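Local atomic coordinates of CELL WALL surface anchor family protein (Streptococcus pneumoniae, PDB entry 2Y1V), a protein that forms the shaft of the pneumococcal pilus as its major pilin, a chain of beta domains that polymerises into a fibre. Residues 2-7 with 141-146; 10-15 with 45-50; 111-116 with 136-141. One frame throughout, in Å; residues are numbered along the deposited sequence.

Overall arrangement
All three contacts belong to the N-terminal domain, far from the centre of the elongated chain. Contact 1 is the most peripheral, a partly buried meeting of the N-terminal lead-in with the end of strand 138-142 and the turn after it, in which threonine hydroxyls do most of the work. Contacts 2 and 3 are buried and rest on antiparallel backbone pairing, short in contact 2 and longer in contact 3. Contacts 1 and 3 share strand 138-142, and Leu-142 CD1 packs on Tyr-111 CE2 at 3.8 Å. Between contacts 2 and 3, Glu-115 OE1 makes a close polar contact (3.2 Å) with Lys-13 NZ, the isopeptide nitrogen, and Val-11 packs on Ile-113 and Ile-138.

Contact 1. Residues 2-7 with 141-146; sequences AGTTTT and ELPLND
Thr-6 reaches across to Leu-144 and makes the hydrogen bond that joins the two segments: Leu-144 N donates to Thr-6 OG1 over 2.7 Å, bent to 145° at the hydrogen. The same hydroxyl is hydrogen-bonded to Val-147 O, so one oxygen grips the chain at the turn itself and again at Val-147. The turn is an inverse gamma turn centred on Leu-144.

A second threonine oxygen works within its own segment. Thr-4 OG1 accepts from Thr-6 N at 2.9 Å, an ST turn over Thr-4 to Thr-6, beside which all three threonines touch Pro-143. With chi1 at 89°, Thr-4 OG1 sits between its own N and carbonyl carbon, from where it can take this bond while lying 3.5 Å from Pro-143 CB.

The remaining contacts are van der Waals. Pro-143, which follows a cis peptide bond, meets Thr-5 OG1 at CB (3.4 Å) and Thr-4 CB at CD (3.7 Å). In Thr-6, chi1 of -62° puts OG1 beside the backbone N and leaves CG2 anti to it, 3.4 Å from Leu-142 CD2, the two side chains crossing at about a right angle. Thr-4 CG2 adds a looser touch on Leu-142 CB at 4.0 Å.

Backbone bonds of Leu-142 with Ala-109 and of Thr-7 with Thr-103 tie the segments to other parts of the domain. The chemistry is thus divided within single residues: the hydroxyls of Thr-4 and Thr-6 both accept from a backbone N-H, Thr-6 also donating to Val-147 O, while the methyls pack on Leu-142 and, for Thr-4, on Pro-143. This fastens the N-terminal lead-in to strand 8-16 against the end of strand 138-142 and the turn that follows, without charged groups.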
ATOM      1  N   ALA A   2       7.217 -22.096  54.663  1.00 64.27           N
ATOM      2  CA  ALA A   2       5.962 -22.380  53.984  1.00 62.00           C
ATOM      3  C   ALA A   2       6.242 -23.082  52.662  1.00 60.22           C
ATOM      4  O   ALA A   2       5.431 -23.877  52.186  1.00 60.33           O
ATOM      5  CB  ALA A   2       5.174 -21.105  53.761  1.00 60.82           C
ATOM      6  N   GLY A   3       7.403 -22.788  52.083  1.00 59.05           N
ATOM      7  CA  GLY A   3       7.826 -23.379  50.814  1.00 56.55           C
ATOM      8  C   GLY A   3       8.507 -24.726  50.974  1.00 55.31           C
ATOM      9  O   GLY A   3       8.518 -25.296  52.073  1.00 55.09           O
ATOM     10  N   THR A   4       9.086 -25.223  49.877  1.00 53.13           N
ATOM     11  CA  THR A   4       9.678 -26.562  49.820  1.00 50.99           C
ATOM     12  C   THR A   4      11.184 -26.537  49.599  1.00 51.56           C
ATOM     13  O   THR A   4      11.777 -25.491  49.402  1.00 52.33           O
ATOM     14  CB  THR A   4       9.078 -27.415  48.648  1.00 50.96           C
ATOM     15  OG1 THR A   4       9.835 -27.209  47.438  1.00 44.43           O
ATOM     16  CG2 THR A   4       7.614 -27.082  48.408  1.00 48.20           C
ATOM     17  N   THR A   5      11.783 -27.724  49.582  1.00 52.95           N
ATOM     18  CA  THR A   5      13.215 -27.886  49.350  1.00 52.19           C
ATOM     19  C   THR A   5      13.637 -27.536  47.922  1.00 51.79           C
ATOM     20  O   THR A   5      14.825 -27.379  47.648  1.00 52.77           O
ATOM     21  CB  THR A   5      13.685 -29.319  49.730  1.00 53.02           C
ATOM     22  OG1 THR A   5      12.909 -30.301  49.029  1.00 52.08           O
ATOM     23  CG2 THR A   5      13.510 -29.545  51.226  1.00 56.50           C
ATOM     24  N   THR A   6      12.676 -27.426  47.006  1.00 51.25           N
ATOM     25  CA  THR A   6      13.000 -26.985  45.652  1.00 50.92           C
ATOM     26  C   THR A   6      12.954 -25.465  45.599  1.00 51.48           C
ATOM     27  O   THR A   6      11.885 -24.886  45.411  1.00 52.34           O
ATOM     28  CB  THR A   6      12.042 -27.562  44.597  1.00 52.16           C
ATOM     29  OG1 THR A   6      12.129 -28.996  44.580  1.00 50.93           O
ATOM     30  CG2 THR A   6      12.405 -27.022  43.215  1.00 50.59           C
ATOM     31  N   THR A   7      14.110 -24.822  45.760  1.00 50.33           N
ATOM     32  CA  THR A   7      14.154 -23.376  45.955  1.00 49.30           C
ATOM     33  C   THR A   7      14.263 -22.554  44.678  1.00 49.54           C
ATOM     34  O   THR A   7      14.140 -21.329  44.715  1.00 48.57           O
ATOM     35  CB  THR A   7      15.267 -22.957  46.921  1.00 50.36           C
ATOM     36  OG1 THR A   7      16.553 -23.249  46.350  1.00 52.42           O
ATOM     37  CG2 THR A   7      15.100 -23.676  48.249  1.00 47.72           C
ATOM     38  N   GLU A 141       5.381 -30.531  40.067  1.00 51.22           N
ATOM     39  CA  GLU A 141       4.948 -30.612  41.458  1.00 50.80           C
ATOM     40  C   GLU A 141       6.154 -30.389  42.368  1.00 51.20           C
ATOM     41  O   GLU A 141       7.230 -30.937  42.124  1.00 51.82           O
ATOM     42  CB  GLU A 141       4.280 -31.962  41.737  1.00 49.81           C
ATOM     43  CG  GLU A 141       3.573 -32.036  43.075  1.00 48.80           C
ATOM     44  CD  GLU A 141       3.162 -33.452  43.445  1.00 50.53           C
ATOM     45  OE1 GLU A 141       3.253 -34.349  42.581  1.00 56.83           O
ATOM     46  OE2 GLU A 141       2.748 -33.674  44.599  1.00 51.39           O
ATOM     47  N   LEU A 142       5.974 -29.564  43.399  1.00 51.36           N
ATOM     48  CA  LEU A 142       7.059 -29.227  44.332  1.00 50.76           C
ATOM     49  C   LEU A 142       6.846 -29.876  45.703  1.00 50.17           C
ATOM     50  O   LEU A 142       5.720 -29.938  46.196  1.00 49.98           O
ATOM     51  CB  LEU A 142       7.175 -27.704  44.514  1.00 50.08           C
ATOM     52  CG  LEU A 142       7.570 -26.796  43.346  1.00 52.56           C
ATOM     53  CD1 LEU A 142       7.353 -25.336  43.710  1.00 54.12           C
ATOM     54  CD2 LEU A 142       9.021 -27.010  42.950  1.00 54.75           C
ATOM     55  N   PRO A 143       7.938 -30.332  46.336  1.00 49.61           N
ATOM     56  CA  PRO A 143       9.289 -30.246  45.764  1.00 50.24           C
ATOM     57  C   PRO A 143       9.503 -31.215  44.596  1.00 51.81           C
ATOM     58  O   PRO A 143       8.847 -32.258  44.511  1.00 52.04           O
ATOM     59  CB  PRO A 143      10.201 -30.611  46.940  1.00 51.59           C
ATOM     60  CG  PRO A 143       9.329 -31.353  47.913  1.00 51.42           C
ATOM     61  CD  PRO A 143       7.927 -30.859  47.713  1.00 48.55           C
ATOM     62  N   LEU A 144      10.403 -30.859  43.688  1.00 52.08           N
ATOM     63  CA  LEU A 144      10.760 -31.742  42.598  1.00 52.09           C
ATOM     64  C   LEU A 144      11.588 -32.877  43.173  1.00 53.91           C
ATOM     65  O   LEU A 144      12.822 -32.789  43.259  1.00 55.02           O
ATOM     66  CB  LEU A 144      11.565 -30.996  41.541  1.00 51.72           C
ATOM     67  CG  LEU A 144      11.791 -31.816  40.273  1.00 51.94           C
ATOM     68  CD1 LEU A 144      10.499 -32.516  39.840  1.00 46.11           C
ATOM     69  CD2 LEU A 144      12.324 -30.928  39.172  1.00 52.41           C
ATOM     70  N   ASN A 145      10.901 -33.937  43.583  1.00 53.35           N
ATOM     71  CA  ASN A 145      11.544 -35.024  44.280  1.00 53.79           C
ATOM     72  C   ASN A 145      12.707 -34.510  45.101  1.00 55.57           C
ATOM     73  O   ASN A 145      12.555 -33.853  46.131  1.00 54.31           O
ATOM     74  CB  ASN A 145      12.108 -36.056  43.297  1.00 53.42           C
ATOM     75  CG  ASN A 145      11.068 -36.589  42.327  1.00 53.37           C
ATOM     76  OD1 ASN A 145       9.960 -36.967  42.714  1.00 53.59           O
ATOM     77  ND2 ASN A 145      11.431 -36.635  41.056  1.00 50.76           N
ATOM     78  N   ASP A 146      13.879 -34.791  44.559  1.00 57.41           N
ATOM     79  CA  ASP A 146      15.145 -34.727  45.248  1.00 59.13           C
ATOM     80  C   ASP A 146      15.859 -33.410  44.965  1.00 58.83           C
ATOM     81  O   ASP A 146      16.851 -33.076  45.610  1.00 60.31           O
ATOM     82  CB  ASP A 146      15.969 -35.873  44.666  1.00 60.61           C
ATOM     83  CG  ASP A 146      16.952 -36.439  45.631  1.00 64.82           C
ATOM     84  OD1 ASP A 146      17.420 -35.681  46.510  1.00 67.92           O
ATOM     85  OD2 ASP A 146      17.263 -37.643  45.497  1.00 63.23           O
TER

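Contact 2. Residues 10-15 with 45-50; sequences TVHKLL and AKEIAG
Lys-13 accepts a hydrogen bond from Ile-48 N at its backbone O (3.1 Å) while its side chain leads away to a covalent link between NZ and Asn-156 CG, the isopeptide bond of this domain.

Beside the paired strands, His-12 ND1 donates to Glu-47 OE2 at 2.8 Å. The bond is bent (141° at the hydrogen), ND1 meets OE2 from above the carboxylate plane, and the ring and carboxylate planes stand 71° apart. Glu-47 gets there by an extended chain whose CG is anti to the backbone N (chi1 -177°).

The backbones pair antiparallel over a short run. Leu-15 N donates to Lys-46 O at 2.6 Å and Lys-46 N returns a bond to Leu-15 O. Leu-14 and Glu-47 form the adjoining non-hydrogen-bonded pair. Packing flanks them: Leu-14 CG meets Ala-45 CB at 4.1 Å, and Leu-15 CD1 lies 3.9 Å from Ile-48 CG2.

The isopeptide bond ties strand 8-16 to strand 149-167, which runs parallel to it and whose Tyr-153 stacks on His-12. Strand 45-47 borders 8-16 near its C-terminal end, and strand 99-102 pairs with 8-16 further back, at Val-11.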
ATOM      1  N   THR A  10      14.299 -23.302  36.727  1.00 42.30           N
ATOM      2  CA  THR A  10      14.696 -22.528  35.571  1.00 42.00           C
ATOM      3  C   THR A  10      14.055 -23.095  34.320  1.00 43.08           C
ATOM      4  O   THR A  10      14.132 -24.299  34.048  1.00 43.73           O
ATOM      5  CB  THR A  10      16.230 -22.444  35.424  1.00 43.48           C
ATOM      6  OG1 THR A  10      16.789 -21.826  36.591  1.00 41.44           O
ATOM      7  CG2 THR A  10      16.599 -21.624  34.213  1.00 42.25           C
ATOM      8  N   VAL A  11      13.388 -22.224  33.572  1.00 43.29           N
ATOM      9  CA  VAL A  11      12.733 -22.640  32.340  1.00 42.77           C
ATOM     10  C   VAL A  11      13.646 -22.352  31.159  1.00 43.65           C
ATOM     11  O   VAL A  11      14.074 -21.223  30.965  1.00 43.90           O
ATOM     12  CB  VAL A  11      11.424 -21.894  32.136  1.00 40.96           C
ATOM     13  CG1 VAL A  11      10.719 -22.420  30.904  1.00 39.82           C
ATOM     14  CG2 VAL A  11      10.549 -22.038  33.360  1.00 42.10           C
ATOM     15  N   HIS A  12      13.974 -23.382  30.395  1.00 43.83           N
ATOM     16  CA  HIS A  12      14.739 -23.188  29.184  1.00 45.38           C
ATOM     17  C   HIS A  12      13.767 -23.426  28.063  1.00 45.03           C
ATOM     18  O   HIS A  12      13.098 -24.454  28.005  1.00 45.64           O
ATOM     19  CB  HIS A  12      15.923 -24.153  29.107  1.00 47.62           C
ATOM     20  CG  HIS A  12      16.784 -24.149  30.332  1.00 50.76           C
ATOM     21  ND1 HIS A  12      17.990 -23.482  30.395  1.00 52.70           N
ATOM     22  CD2 HIS A  12      16.607 -24.723  31.545  1.00 53.31           C
ATOM     23  CE1 HIS A  12      18.524 -23.653  31.593  1.00 54.39           C
ATOM     24  NE2 HIS A  12      17.702 -24.400  32.310  1.00 59.68           N
ATOM     25  N   LYS A  13      13.658 -22.451  27.186  1.00 45.72           N
ATOM     26  CA  LYS A  13      12.713 -22.537  26.118  1.00 44.72           C
ATOM     27  C   LYS A  13      13.485 -23.069  24.935  1.00 46.11           C
ATOM     28  O   LYS A  13      14.447 -22.454  24.482  1.00 46.56           O
ATOM     29  CB  LYS A  13      12.172 -21.155  25.825  1.00 45.09           C
ATOM     30  CG  LYS A  13      10.714 -21.139  25.547  1.00 44.73           C
ATOM     31  CD  LYS A  13      10.409 -22.020  24.403  1.00 46.36           C
ATOM     32  CE  LYS A  13       8.940 -22.223  24.311  1.00 51.35           C
ATOM     33  NZ  LYS A  13       8.687 -22.926  23.067  1.00 43.70           N
ATOM     34  N   LEU A  14      13.081 -24.234  24.455  1.00 46.05           N
ATOM     35  CA  LEU A  14      13.768 -24.852  23.343  1.00 46.98           C
ATOM     36  C   LEU A  14      13.021 -24.650  22.029  1.00 46.67           C
ATOM     37  O   LEU A  14      11.798 -24.762  21.969  1.00 45.49           O
ATOM     38  CB  LEU A  14      13.966 -26.344  23.625  1.00 47.58           C
ATOM     39  CG  LEU A  14      15.270 -26.785  24.305  1.00 46.48           C
ATOM     40  CD1 LEU A  14      15.834 -25.731  25.255  1.00 45.24           C
ATOM     41  CD2 LEU A  14      15.095 -28.141  25.003  1.00 39.39           C
ATOM     42  N   LEU A  15      13.773 -24.346  20.981  1.00 47.14           N
ATOM     43  CA  LEU A  15      13.226 -24.240  19.639  1.00 47.80           C
ATOM     44  C   LEU A  15      13.653 -25.442  18.779  1.00 48.98           C
ATOM     45  O   LEU A  15      14.847 -25.720  18.643  1.00 49.46           O
ATOM     46  CB  LEU A  15      13.737 -22.954  19.003  1.00 47.15           C
ATOM     47  CG  LEU A  15      12.969 -22.357  17.832  1.00 46.22           C
ATOM     48  CD1 LEU A  15      13.692 -21.112  17.433  1.00 44.94           C
ATOM     49  CD2 LEU A  15      12.908 -23.318  16.665  1.00 47.51           C
ATOM     50  N   ALA A  45      17.783 -28.830  18.722  1.00 60.02           N
ATOM     51  CA  ALA A  45      17.104 -27.833  19.527  1.00 57.17           C
ATOM     52  C   ALA A  45      18.009 -26.667  19.841  1.00 56.37           C
ATOM     53  O   ALA A  45      19.218 -26.820  19.906  1.00 55.45           O
ATOM     54  CB  ALA A  45      16.585 -28.455  20.803  1.00 57.45           C
ATOM     55  N   LYS A  46      17.410 -25.499  20.035  1.00 55.11           N
ATOM     56  CA  LYS A  46      18.161 -24.303  20.382  1.00 55.81           C
ATOM     57  C   LYS A  46      17.447 -23.552  21.507  1.00 54.08           C
ATOM     58  O   LYS A  46      16.221 -23.537  21.569  1.00 53.30           O
ATOM     59  CB  LYS A  46      18.321 -23.409  19.151  1.00 56.08           C
ATOM     60  CG  LYS A  46      19.359 -22.313  19.307  1.00 59.95           C
ATOM     61  CD  LYS A  46      19.339 -21.368  18.110  1.00 64.73           C
ATOM     62  CE  LYS A  46      19.769 -19.958  18.514  1.00 67.71           C
ATOM     63  NZ  LYS A  46      18.940 -19.425  19.649  1.00 65.20           N
ATOM     64  N   GLU A  47      18.209 -22.946  22.404  1.00 52.53           N
ATOM     65  CA  GLU A  47      17.602 -22.204  23.491  1.00 53.57           C
ATOM     66  C   GLU A  47      17.461 -20.717  23.164  1.00 52.33           C
ATOM     67  O   GLU A  47      18.435 -20.043  22.831  1.00 51.77           O
ATOM     68  CB  GLU A  47      18.383 -22.391  24.790  1.00 54.96           C
ATOM     69  CG  GLU A  47      17.730 -21.689  25.978  1.00 57.76           C
ATOM     70  CD  GLU A  47      18.408 -22.024  27.280  1.00 61.67           C
ATOM     71  OE1 GLU A  47      19.395 -22.789  27.239  1.00 65.93           O
ATOM     72  OE2 GLU A  47      17.955 -21.529  28.338  1.00 60.95           O
ATOM     73  N   ILE A  48      16.238 -20.219  23.292  1.00 50.82           N
ATOM     74  CA  ILE A  48      15.908 -18.839  22.941  1.00 48.77           C
ATOM     75  C   ILE A  48      15.445 -17.991  24.124  1.00 46.50           C
ATOM     76  O   ILE A  48      14.777 -18.468  25.038  1.00 40.69           O
ATOM     77  CB  ILE A  48      14.802 -18.794  21.877  1.00 48.47           C
ATOM     78  CG1 ILE A  48      13.559 -19.536  22.371  1.00 46.05           C
ATOM     79  CG2 ILE A  48      15.293 -19.420  20.576  1.00 50.66           C
ATOM     80  CD1 ILE A  48      12.398 -19.469  21.394  1.00 42.80           C
ATOM     81  N   ALA A  49      15.828 -16.718  24.080  1.00 47.10           N
ATOM     82  CA  ALA A  49      15.404 -15.732  25.051  1.00 46.34           C
ATOM     83  C   ALA A  49      14.174 -15.013  24.532  1.00 45.57           C
ATOM     84  O   ALA A  49      13.828 -15.123  23.350  1.00 42.69           O
ATOM     85  CB  ALA A  49      16.509 -14.725  25.284  1.00 47.75           C
ATOM     86  N   GLY A  50      13.550 -14.242  25.421  1.00 45.19           N
ATOM     87  CA  GLY A  50      12.409 -13.423  25.069  1.00 44.31           C
ATOM     88  C   GLY A  50      11.092 -14.161  24.994  1.00 43.88           C
ATOM     89  O   GLY A  50      10.185 -13.719  24.303  1.00 46.50           O
TER

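Contact 3. Residues 111-116 with 136-141; sequences YKIYEI and VPIEIE
The Tyr-114 ring carries Pro-137 on one face: CB stands over the ring centre, 3.6 Å from the centroid and 8° off the normal, a CH-pi contact, and CG lies 3.7 Å from CE2 and CZ. The two side chains lie side by side and point the same way, and a hydrogen bond from the Tyr-114 hydroxyl to Asn-60 OD1 steadies the ring. The Tyr-111 ring instead has Ile-140 O at its edge, near its plane, and its hydroxyl bonds to Pro-107 O.

Four backbone hydrogen bonds join the strands. Tyr-111 and Ile-140 exchange two of 3.0 Å, Ile-113 and Ile-138 two of 2.9 Å, and Lys-112 faces Glu-139 as the non-hydrogen-bonded pair between. On the isoleucine face, Ile-113 CD1 meets Ile-140 CD1 at 3.7 Å and Ile-138 CG2 at 4.2 Å. Beyond the last bridged pair, Val-136 CG1 lies 3.9 Å from Glu-115 CB; this valine precedes the cis peptide bond of Pro-137.

Strand 138-142 is an outermost strand of the four-stranded antiparallel sheet, and 109-115 separates it from 52-57. The isoleucines pack toward other strands: Ile-113 and Ile-140 on Trp-55, Ile-138 on Val-11 and Val-152. They form part of the hydrophobic core between this sheet and the one containing strands 8-16 and 149-167.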
ATOM      1  N   TYR A 111       1.892 -27.322  40.264  1.00 44.01           N
ATOM      2  CA  TYR A 111       1.797 -26.031  39.603  1.00 43.13           C
ATOM      3  C   TYR A 111       1.934 -26.160  38.100  1.00 45.29           C
ATOM      4  O   TYR A 111       2.549 -27.111  37.574  1.00 46.21           O
ATOM      5  CB  TYR A 111       2.888 -25.086  40.075  1.00 44.18           C
ATOM      6  CG  TYR A 111       2.860 -24.761  41.541  1.00 43.86           C
ATOM      7  CD1 TYR A 111       2.082 -23.714  42.029  1.00 43.13           C
ATOM      8  CD2 TYR A 111       3.617 -25.493  42.441  1.00 42.19           C
ATOM      9  CE1 TYR A 111       2.062 -23.404  43.390  1.00 39.18           C
ATOM     10  CE2 TYR A 111       3.605 -25.191  43.791  1.00 45.84           C
ATOM     11  CZ  TYR A 111       2.828 -24.146  44.255  1.00 38.32           C
ATOM     12  OH  TYR A 111       2.824 -23.880  45.595  1.00 39.98           O
ATOM     13  N   LYS A 112       1.393 -25.170  37.403  1.00 43.06           N
ATOM     14  CA  LYS A 112       1.603 -25.087  35.982  1.00 41.15           C
ATOM     15  C   LYS A 112       2.364 -23.811  35.612  1.00 40.35           C
ATOM     16  O   LYS A 112       2.180 -22.762  36.241  1.00 37.75           O
ATOM     17  CB  LYS A 112       0.262 -25.140  35.268  1.00 42.82           C
ATOM     18  CG  LYS A 112      -0.540 -26.384  35.622  1.00 42.84           C
ATOM     19  CD  LYS A 112      -1.816 -26.431  34.872  1.00 43.77           C
ATOM     20  CE  LYS A 112      -2.468 -27.802  35.049  1.00 49.92           C
ATOM     21  NZ  LYS A 112      -3.819 -27.805  34.458  1.00 47.15           N
ATOM     22  N   ILE A 113       3.228 -23.922  34.607  1.00 37.54           N
ATOM     23  CA  ILE A 113       3.817 -22.760  33.990  1.00 39.28           C
ATOM     24  C   ILE A 113       3.403 -22.677  32.521  1.00 40.07           C
ATOM     25  O   ILE A 113       3.604 -23.619  31.741  1.00 42.15           O
ATOM     26  CB  ILE A 113       5.354 -22.736  34.105  1.00 38.36           C
ATOM     27  CG1 ILE A 113       5.803 -23.338  35.436  1.00 35.32           C
ATOM     28  CG2 ILE A 113       5.861 -21.306  33.966  1.00 38.06           C
ATOM     29  CD1 ILE A 113       7.262 -23.703  35.477  1.00 34.13           C
ATOM     30  N   TYR A 114       2.843 -21.536  32.147  1.00 38.87           N
ATOM     31  CA  TYR A 114       2.385 -21.320  30.782  1.00 37.30           C
ATOM     32  C   TYR A 114       3.297 -20.394  29.996  1.00 37.63           C
ATOM     33  O   TYR A 114       3.985 -19.537  30.564  1.00 34.49           O
ATOM     34  CB  TYR A 114       0.989 -20.710  30.788  1.00 35.90           C
ATOM     35  CG  TYR A 114      -0.084 -21.695  31.151  1.00 39.94           C
ATOM     36  CD1 TYR A 114      -0.326 -22.024  32.477  1.00 38.30           C
ATOM     37  CD2 TYR A 114      -0.868 -22.292  30.166  1.00 34.87           C
ATOM     38  CE1 TYR A 114      -1.299 -22.924  32.812  1.00 39.93           C
ATOM     39  CE2 TYR A 114      -1.848 -23.191  30.496  1.00 41.90           C
ATOM     40  CZ  TYR A 114      -2.054 -23.510  31.824  1.00 44.60           C
ATOM     41  OH  TYR A 114      -3.035 -24.409  32.168  1.00 44.62           O
ATOM     42  N   GLU A 115       3.293 -20.583  28.677  1.00 38.22           N
ATOM     43  CA  GLU A 115       3.936 -19.649  27.778  1.00 38.64           C
ATOM     44  C   GLU A 115       2.872 -18.639  27.378  1.00 39.26           C
ATOM     45  O   GLU A 115       1.734 -19.009  27.033  1.00 36.40           O
ATOM     46  CB  GLU A 115       4.491 -20.359  26.547  1.00 39.41           C
ATOM     47  CG  GLU A 115       5.257 -19.440  25.580  1.00 39.76           C
ATOM     48  CD  GLU A 115       5.831 -20.181  24.369  1.00 45.76           C
ATOM     49  OE1 GLU A 115       6.233 -21.361  24.499  1.00 44.21           O
ATOM     50  OE2 GLU A 115       5.879 -19.573  23.281  1.00 45.67           O
ATOM     51  N   ILE A 116       3.226 -17.359  27.437  1.00 40.32           N
ATOM     52  CA  ILE A 116       2.277 -16.329  27.021  1.00 42.20           C
ATOM     53  C   ILE A 116       2.759 -15.583  25.793  1.00 40.88           C
ATOM     54  O   ILE A 116       3.448 -14.556  25.885  1.00 41.29           O
ATOM     55  CB  ILE A 116       1.899 -15.404  28.182  1.00 43.99           C
ATOM     56  CG1 ILE A 116       1.340 -16.269  29.315  1.00 47.28           C
ATOM     57  CG2 ILE A 116       0.861 -14.392  27.726  1.00 42.40           C
ATOM     58  CD1 ILE A 116       1.074 -15.521  30.590  1.00 52.99           C
ATOM     59  N   VAL A 136       4.120 -27.669  27.013  1.00 43.84           N
ATOM     60  CA  VAL A 136       3.582 -26.430  27.569  1.00 44.86           C
ATOM     61  C   VAL A 136       2.084 -26.688  27.672  1.00 42.55           C
ATOM     62  O   VAL A 136       1.483 -27.161  26.718  1.00 41.44           O
ATOM     63  CB  VAL A 136       3.809 -25.195  26.636  1.00 44.00           C
ATOM     64  CG1 VAL A 136       3.154 -23.960  27.208  1.00 45.67           C
ATOM     65  CG2 VAL A 136       5.279 -24.938  26.400  1.00 47.18           C
ATOM     66  N   PRO A 137       1.478 -26.400  28.834  1.00 43.75           N
ATOM     67  CA  PRO A 137       2.146 -25.859  30.012  1.00 43.28           C
ATOM     68  C   PRO A 137       2.988 -26.899  30.742  1.00 45.66           C
ATOM     69  O   PRO A 137       2.673 -28.093  30.739  1.00 44.41           O
ATOM     70  CB  PRO A 137       0.983 -25.445  30.908  1.00 43.70           C
ATOM     71  CG  PRO A 137      -0.113 -26.415  30.560  1.00 44.60           C
ATOM     72  CD  PRO A 137       0.034 -26.625  29.064  1.00 42.19           C
ATOM     73  N   ILE A 138       4.056 -26.426  31.373  1.00 46.89           N
ATOM     74  CA  ILE A 138       4.887 -27.269  32.193  1.00 48.12           C
ATOM     75  C   ILE A 138       4.131 -27.640  33.469  1.00 49.39           C
ATOM     76  O   ILE A 138       3.609 -26.765  34.169  1.00 47.72           O
ATOM     77  CB  ILE A 138       6.166 -26.528  32.586  1.00 49.81           C
ATOM     78  CG1 ILE A 138       6.952 -26.132  31.339  1.00 47.75           C
ATOM     79  CG2 ILE A 138       7.006 -27.369  33.544  1.00 50.20           C
ATOM     80  CD1 ILE A 138       8.231 -25.420  31.656  1.00 52.44           C
ATOM     81  N   GLU A 139       4.073 -28.936  33.765  1.00 49.41           N
ATOM     82  CA  GLU A 139       3.472 -29.399  35.004  1.00 51.87           C
ATOM     83  C   GLU A 139       4.581 -29.846  35.937  1.00 52.40           C
ATOM     84  O   GLU A 139       5.243 -30.840  35.686  1.00 54.49           O
ATOM     85  CB  GLU A 139       2.501 -30.547  34.743  1.00 52.31           C
ATOM     86  CG  GLU A 139       1.399 -30.197  33.755  1.00 56.69           C
ATOM     87  CD  GLU A 139       0.722 -31.425  33.173  1.00 65.58           C
ATOM     88  OE1 GLU A 139       1.164 -32.555  33.485  1.00 65.21           O
ATOM     89  OE2 GLU A 139      -0.247 -31.258  32.396  1.00 66.64           O
ATOM     90  N   ILE A 140       4.800 -29.087  37.000  1.00 52.88           N
ATOM     91  CA  ILE A 140       5.830 -29.414  37.968  1.00 53.67           C
ATOM     92  C   ILE A 140       5.251 -29.405  39.376  1.00 53.37           C
ATOM     93  O   ILE A 140       4.701 -28.388  39.829  1.00 52.93           O
ATOM     94  CB  ILE A 140       6.983 -28.398  37.939  1.00 54.36           C
ATOM     95  CG1 ILE A 140       6.456 -27.000  38.217  1.00 56.31           C
ATOM     96  CG2 ILE A 140       7.692 -28.416  36.601  1.00 56.08           C
ATOM     97  CD1 ILE A 140       7.564 -25.979  38.368  1.00 64.43           C
ATOM     98  N   GLU A 141       5.381 -30.531  40.067  1.00 51.22           N
ATOM     99  CA  GLU A 141       4.948 -30.612  41.458  1.00 50.80           C
ATOM    100  C   GLU A 141       6.154 -30.389  42.368  1.00 51.20           C
ATOM    101  O   GLU A 141       7.230 -30.937  42.124  1.00 51.82           O
ATOM    102  CB  GLU A 141       4.280 -31.962  41.737  1.00 49.81           C
ATOM    103  CG  GLU A 141       3.573 -32.036  43.075  1.00 48.80           C
ATOM    104  CD  GLU A 141       3.162 -33.452  43.445  1.00 50.53           C
ATOM    105  OE1 GLU A 141       3.253 -34.349  42.581  1.00 56.83           O
ATOM    106  OE2 GLU A 141       2.748 -33.674  44.599  1.00 51.39           O
TER